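Local coordinates for protein beta-agarase (Persicobacter, PDB 6AII) that probably cleaves the beta-1,4 linkages of agarose, releasing neoagarobiose, as a beta-agarase of glycoside hydrolase family 16, at residues G156-F169 with W291-E303. Numbering follows the deposited sequence.
Sequences GDPGRTGTAMNAWF and WNALAGRYPTDGE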
loop_
_atom_site.group_PDB
_atom_site.type_symbol
_atom_site.label_atom_id
_atom_site.label_comp_id
_atom_site.label_asym_id
_atom_site.label_seq_id
_atom_site.Cartn_x
_atom_site.Cartn_y
_atom_site.Cartn_z
ATOM N N GLY A 156 -10.509 -16.564 -3.534
ATOM C CA GLY A 156 -10.035 -17.653 -4.314
ATOM C C GLY A 156 -11.185 -18.492 -4.861
ATOM O O GLY A 156 -12.375 -18.171 -4.699
ATOM N N ASP A 157 -10.797 -19.538 -5.546
ATOM C CA ASP A 157 -11.751 -20.537 -6.075
ATOM C C ASP A 157 -12.188 -21.437 -4.918
ATOM O O ASP A 157 -11.578 -21.498 -3.856
ATOM C CB ASP A 157 -11.095 -21.384 -7.177
ATOM C CG ASP A 157 -10.917 -20.690 -8.526
ATOM O OD1 ASP A 157 -11.392 -19.514 -8.703
ATOM O OD2 ASP A 157 -10.266 -21.314 -9.413
ATOM N N PRO A 158 -13.324 -22.159 -5.154
ATOM C CA PRO A 158 -13.819 -23.064 -4.124
ATOM C C PRO A 158 -12.753 -24.099 -3.777
ATOM O O PRO A 158 -11.880 -24.394 -4.582
ATOM C CB PRO A 158 -15.040 -23.726 -4.796
ATOM C CG PRO A 158 -15.550 -22.692 -5.757
ATOM C CD PRO A 158 -14.301 -21.946 -6.229
ATOM N N GLY A 159 -12.840 -24.620 -2.566
ATOM C CA GLY A 159 -12.007 -25.756 -2.175
ATOM C C GLY A 159 -10.990 -25.414 -1.110
ATOM O O GLY A 159 -10.279 -26.303 -0.650
ATOM N N ARG A 160 -10.893 -24.127 -0.706
ATOM C CA ARG A 160 -9.930 -23.800 0.308
ATOM C C ARG A 160 -10.479 -24.142 1.677
ATOM O O ARG A 160 -11.631 -23.793 1.984
ATOM C CB ARG A 160 -9.593 -22.301 0.232
ATOM C CG ARG A 160 -8.757 -21.940 -0.983
ATOM C CD ARG A 160 -8.618 -20.400 -1.177
ATOM N NE ARG A 160 -7.593 -20.113 -2.190
ATOM C CZ ARG A 160 -6.285 -20.162 -1.981
ATOM N NH1 ARG A 160 -5.814 -20.286 -0.740
ATOM N NH2 ARG A 160 -5.464 -20.033 -3.011
ATOM N N THR A 161 -9.653 -24.760 2.510
ATOM C CA THR A 161 -10.012 -25.088 3.858
ATOM C C THR A 161 -8.878 -24.744 4.813
ATOM O O THR A 161 -7.728 -24.489 4.434
ATOM C CB THR A 161 -10.334 -26.600 4.001
ATOM O OG1 THR A 161 -9.172 -27.356 3.629
ATOM C CG2 THR A 161 -11.483 -27.008 3.113
ATOM N N GLY A 162 -9.197 -24.739 6.095
ATOM C CA GLY A 162 -8.219 -24.474 7.146
ATOM C C GLY A 162 -7.494 -23.143 6.983
ATOM O O GLY A 162 -8.096 -22.083 6.687
ATOM N N THR A 163 -6.185 -23.187 7.070
ATOM C CA THR A 163 -5.362 -21.954 7.036
ATOM C C THR A 163 -5.340 -21.349 5.624
ATOM O O THR A 163 -4.976 -20.182 5.491
ATOM C CB THR A 163 -3.924 -22.188 7.514
ATOM O OG1 THR A 163 -3.285 -23.174 6.707
ATOM C CG2 THR A 163 -3.955 -22.618 8.962
ATOM N N ALA A 164 -5.749 -22.112 4.670
ATOM C CA ALA A 164 -5.718 -21.633 3.246
ATOM C C ALA A 164 -6.919 -20.710 2.985
ATOM O O ALA A 164 -6.986 -20.086 1.893
ATOM C CB ALA A 164 -5.690 -22.761 2.261
ATOM N N MET A 165 -7.889 -20.684 3.915
ATOM C CA MET A 165 -9.017 -19.781 3.707
ATOM C C MET A 165 -8.515 -18.349 3.860
ATOM O O MET A 165 -7.840 -18.014 4.802
ATOM C CB MET A 165 -10.153 -20.106 4.687
ATOM C CG MET A 165 -10.680 -21.473 4.327
ATOM S SD MET A 165 -12.106 -21.961 5.389
ATOM C CE MET A 165 -11.466 -21.690 7.028
ATOM N N ASN A 166 -8.990 -17.493 2.946
ATOM C CA ASN A 166 -8.515 -16.094 2.985
ATOM C C ASN A 166 -9.563 -15.088 3.492
ATOM O O ASN A 166 -9.338 -13.887 3.443
ATOM C CB ASN A 166 -8.087 -15.651 1.581
ATOM C CG ASN A 166 -7.093 -14.509 1.615
ATOM O OD1 ASN A 166 -6.194 -14.521 2.451
ATOM N ND2 ASN A 166 -7.182 -13.590 0.640
ATOM N N ALA A 167 -10.712 -15.525 3.982
ATOM C CA ALA A 167 -11.799 -14.588 4.359
ATOM C C ALA A 167 -11.376 -13.534 5.358
ATOM O O ALA A 167 -11.677 -12.327 5.118
ATOM C CB ALA A 167 -12.969 -15.372 4.896
ATOM N N TRP A 168 -10.677 -13.850 6.464
ATOM C CA TRP A 168 -10.307 -12.793 7.428
ATOM C C TRP A 168 -9.445 -11.750 6.757
ATOM O O TRP A 168 -9.541 -10.517 6.946
ATOM C CB TRP A 168 -9.617 -13.376 8.716
ATOM C CG TRP A 168 -9.220 -12.327 9.739
ATOM C CD1 TRP A 168 -9.938 -12.056 10.870
ATOM C CD2 TRP A 168 -8.104 -11.419 9.765
ATOM N NE1 TRP A 168 -9.340 -11.051 11.568
ATOM C CE2 TRP A 168 -8.220 -10.631 10.942
ATOM C CE3 TRP A 168 -7.005 -11.145 8.952
ATOM C CZ2 TRP A 168 -7.313 -9.641 11.296
ATOM C CZ3 TRP A 168 -6.109 -10.163 9.283
ATOM C CH2 TRP A 168 -6.269 -9.384 10.443
ATOM N N PHE A 169 -8.453 -12.186 5.969
ATOM C CA PHE A 169 -7.518 -11.344 5.402
ATOM C C PHE A 169 -8.204 -10.481 4.344
ATOM O O PHE A 169 -7.951 -9.303 4.330
ATOM C CB PHE A 169 -6.327 -12.107 4.835
ATOM C CG PHE A 169 -5.615 -12.866 5.932
ATOM C CD1 PHE A 169 -4.655 -12.245 6.703
ATOM C CD2 PHE A 169 -5.972 -14.164 6.200
ATOM C CE1 PHE A 169 -4.049 -12.945 7.740
ATOM C CE2 PHE A 169 -5.393 -14.831 7.266
ATOM C CZ PHE A 169 -4.453 -14.214 8.016
ATOM N N TRP A 291 4.576 -15.982 5.376
ATOM C CA TRP A 291 3.538 -16.433 6.397
ATOM C C TRP A 291 2.244 -16.848 5.651
ATOM O O TRP A 291 1.707 -17.953 5.841
ATOM C CB TRP A 291 3.299 -15.341 7.474
ATOM C CG TRP A 291 2.979 -13.928 7.039
ATOM C CD1 TRP A 291 3.869 -12.950 6.653
ATOM C CD2 TRP A 291 1.699 -13.274 7.069
ATOM N NE1 TRP A 291 3.225 -11.766 6.382
ATOM C CE2 TRP A 291 1.885 -11.936 6.626
ATOM C CE3 TRP A 291 0.399 -13.686 7.401
ATOM C CZ2 TRP A 291 0.820 -11.032 6.503
ATOM C CZ3 TRP A 291 -0.650 -12.793 7.250
ATOM C CH2 TRP A 291 -0.439 -11.476 6.831
ATOM N N ASN A 292 1.889 -16.061 4.668
ATOM C CA ASN A 292 0.706 -16.377 3.925
ATOM C C ASN A 292 0.928 -17.631 3.053
ATOM O O ASN A 292 0.089 -18.507 2.967
ATOM C CB ASN A 292 0.210 -15.193 3.101
ATOM C CG ASN A 292 -0.538 -14.158 3.920
ATOM O OD1 ASN A 292 -1.486 -14.488 4.641
ATOM N ND2 ASN A 292 -0.166 -12.892 3.759
ATOM N N ALA A 293 2.036 -17.653 2.316
ATOM C CA ALA A 293 2.260 -18.740 1.382
ATOM C C ALA A 293 2.369 -20.084 2.112
ATOM O O ALA A 293 1.742 -21.051 1.612
ATOM C CB ALA A 293 3.484 -18.487 0.577
ATOM N N LEU A 294 3.019 -20.048 3.285
ATOM C CA LEU A 294 3.199 -21.342 4.008
ATOM C C LEU A 294 1.859 -21.850 4.561
ATOM O O LEU A 294 1.652 -23.080 4.734
ATOM C CB LEU A 294 4.239 -21.141 5.106
ATOM C CG LEU A 294 5.699 -20.961 4.644
ATOM C CD1 LEU A 294 6.596 -20.486 5.766
ATOM C CD2 LEU A 294 6.186 -22.232 3.999
ATOM N N ALA A 295 0.924 -20.937 4.744
ATOM C CA ALA A 295 -0.435 -21.266 5.218
ATOM C C ALA A 295 -1.335 -21.758 4.085
ATOM O O ALA A 295 -2.475 -22.202 4.374
ATOM C CB ALA A 295 -1.013 -20.040 5.950
ATOM N N GLY A 296 -0.913 -21.645 2.791
ATOM C CA GLY A 296 -1.707 -22.011 1.688
ATOM C C GLY A 296 -2.488 -20.827 1.097
ATOM O O GLY A 296 -3.196 -21.008 0.080
ATOM N N ARG A 297 -2.268 -19.633 1.688
ATOM C CA ARG A 297 -2.891 -18.383 1.175
ATOM C C ARG A 297 -1.962 -17.828 0.078
ATOM O O ARG A 297 -1.284 -16.822 0.208
ATOM C CB ARG A 297 -3.142 -17.418 2.330
ATOM C CG ARG A 297 -4.231 -17.907 3.292
ATOM C CD ARG A 297 -4.552 -16.963 4.446
ATOM N NE ARG A 297 -3.378 -16.584 5.175
ATOM C CZ ARG A 297 -2.998 -17.061 6.353
ATOM N NH1 ARG A 297 -3.649 -18.081 6.897
ATOM N NH2 ARG A 297 -1.999 -16.479 6.977
ATOM N N TYR A 298 -2.128 -18.457 -1.066
ATOM C CA TYR A 298 -1.237 -18.374 -2.159
ATOM C C TYR A 298 -1.986 -18.864 -3.404
ATOM O O TYR A 298 -2.719 -19.855 -3.311
ATOM C CB TYR A 298 -0.091 -19.362 -1.820
ATOM C CG TYR A 298 1.062 -19.289 -2.762
ATOM C CD1 TYR A 298 1.549 -20.371 -3.486
ATOM C CD2 TYR A 298 1.615 -18.027 -2.980
ATOM C CE1 TYR A 298 2.676 -20.239 -4.282
ATOM C CE2 TYR A 298 2.690 -17.865 -3.833
ATOM C CZ TYR A 298 3.244 -18.975 -4.454
ATOM O OH TYR A 298 4.275 -18.679 -5.270
ATOM N N PRO A 299 -1.885 -18.214 -4.577
ATOM C CA PRO A 299 -2.760 -18.675 -5.707
ATOM C C PRO A 299 -2.507 -20.124 -6.135
ATOM O O PRO A 299 -1.338 -20.526 -6.214
ATOM C CB PRO A 299 -2.417 -17.752 -6.843
ATOM C CG PRO A 299 -1.951 -16.490 -6.150
ATOM C CD PRO A 299 -1.150 -17.032 -4.992
ATOM N N THR A 300 -3.571 -20.866 -6.263
ATOM C CA THR A 300 -3.433 -22.233 -6.844
ATOM C C THR A 300 -3.178 -22.083 -8.332
ATOM O O THR A 300 -3.513 -21.110 -8.937
ATOM C CB THR A 300 -4.667 -23.089 -6.579
ATOM O OG1 THR A 300 -5.808 -22.529 -7.222
ATOM C CG2 THR A 300 -4.976 -23.201 -5.111
ATOM N N ASP A 301 -2.694 -23.166 -8.979
ATOM C CA ASP A 301 -2.633 -23.184 -10.425
ATOM C C ASP A 301 -4.008 -22.989 -11.054
ATOM O O ASP A 301 -4.133 -22.252 -12.051
ATOM C CB ASP A 301 -2.047 -24.532 -10.871
ATOM C CG ASP A 301 -0.573 -24.739 -10.588
ATOM O OD1 ASP A 301 0.116 -23.812 -10.079
ATOM O OD2 ASP A 301 -0.097 -25.868 -10.933
ATOM N N GLY A 302 -5.029 -23.614 -10.486
ATOM C CA GLY A 302 -6.399 -23.491 -11.012
ATOM C C GLY A 302 -6.820 -22.039 -11.052
ATOM O O GLY A 302 -7.407 -21.580 -12.026
ATOM N N GLU A 303 -6.512 -21.331 -9.961
ATOM C CA GLU A 303 -6.871 -19.897 -9.882
ATOM C C GLU A 303 -6.048 -19.076 -10.876
ATOM O O GLU A 303 -6.597 -18.272 -11.651
ATOM C CB GLU A 303 -6.645 -19.417 -8.452
ATOM C CG GLU A 303 -7.675 -19.912 -7.448
ATOM C CD GLU A 303 -7.239 -19.873 -5.981
ATOM O OE1 GLU A 303 -6.136 -19.409 -5.654
ATOM O OE2 GLU A 303 -8.059 -20.298 -5.114
HETATM O O HOH W 1 -10.332 -20.424 -11.862
HETATM O O HOH W 2 -9.009 -22.836 -4.641
HETATM O O HOH W 3 -3.617 -13.691 2.799
#
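Asp157 and Glu303 open a contact between two loop-and-helix segments outside the beta-sandwich of this GH16 beta-jelly roll, illustrating how two arginines, one from each side, can join them. The backbone N of Asp157 reaches Glu303 OE2 from above the carboxylate plane, while the Asp157 carboxylate is salt-bridged to Arg307. Arg160 stretches out (chi2 171°, chi3 169°) and, nearly coplanar with the Glu303 carboxylate, pairs NE with OE2 and NH2 with OE1, both on syn lone pairs. A capping box, Thr300 N to Glu303 OE1 and Glu303 N to Thr300 OG1, helps hold this acceptor. Arg160 NH2 donates to Tyr298 O from above the carbonyl plane, and NH1 bridges Ala164 O and Gly296 O, the latter at the Schellman motif following the helix. Thr163 OG1 donates to Ala295 O (2.7 Å), and Thr163 O accepts from Arg297 NH1. Asn166 ND2 donates to Gly154 O; its OD1 shares a water with Asn292 OD1, weakly on the latter side. Phe169 CE2 sits over the centre of one Arg297 guanidinium face, planes 20° apart, opposite Ala295 CB; in-plane bonds from Arg297 NE and NH2 to Asn292 OD1 hold the group flat there. Phe169 CE1 meets the Trp291 ring edge at CZ3, 3.4 Å away.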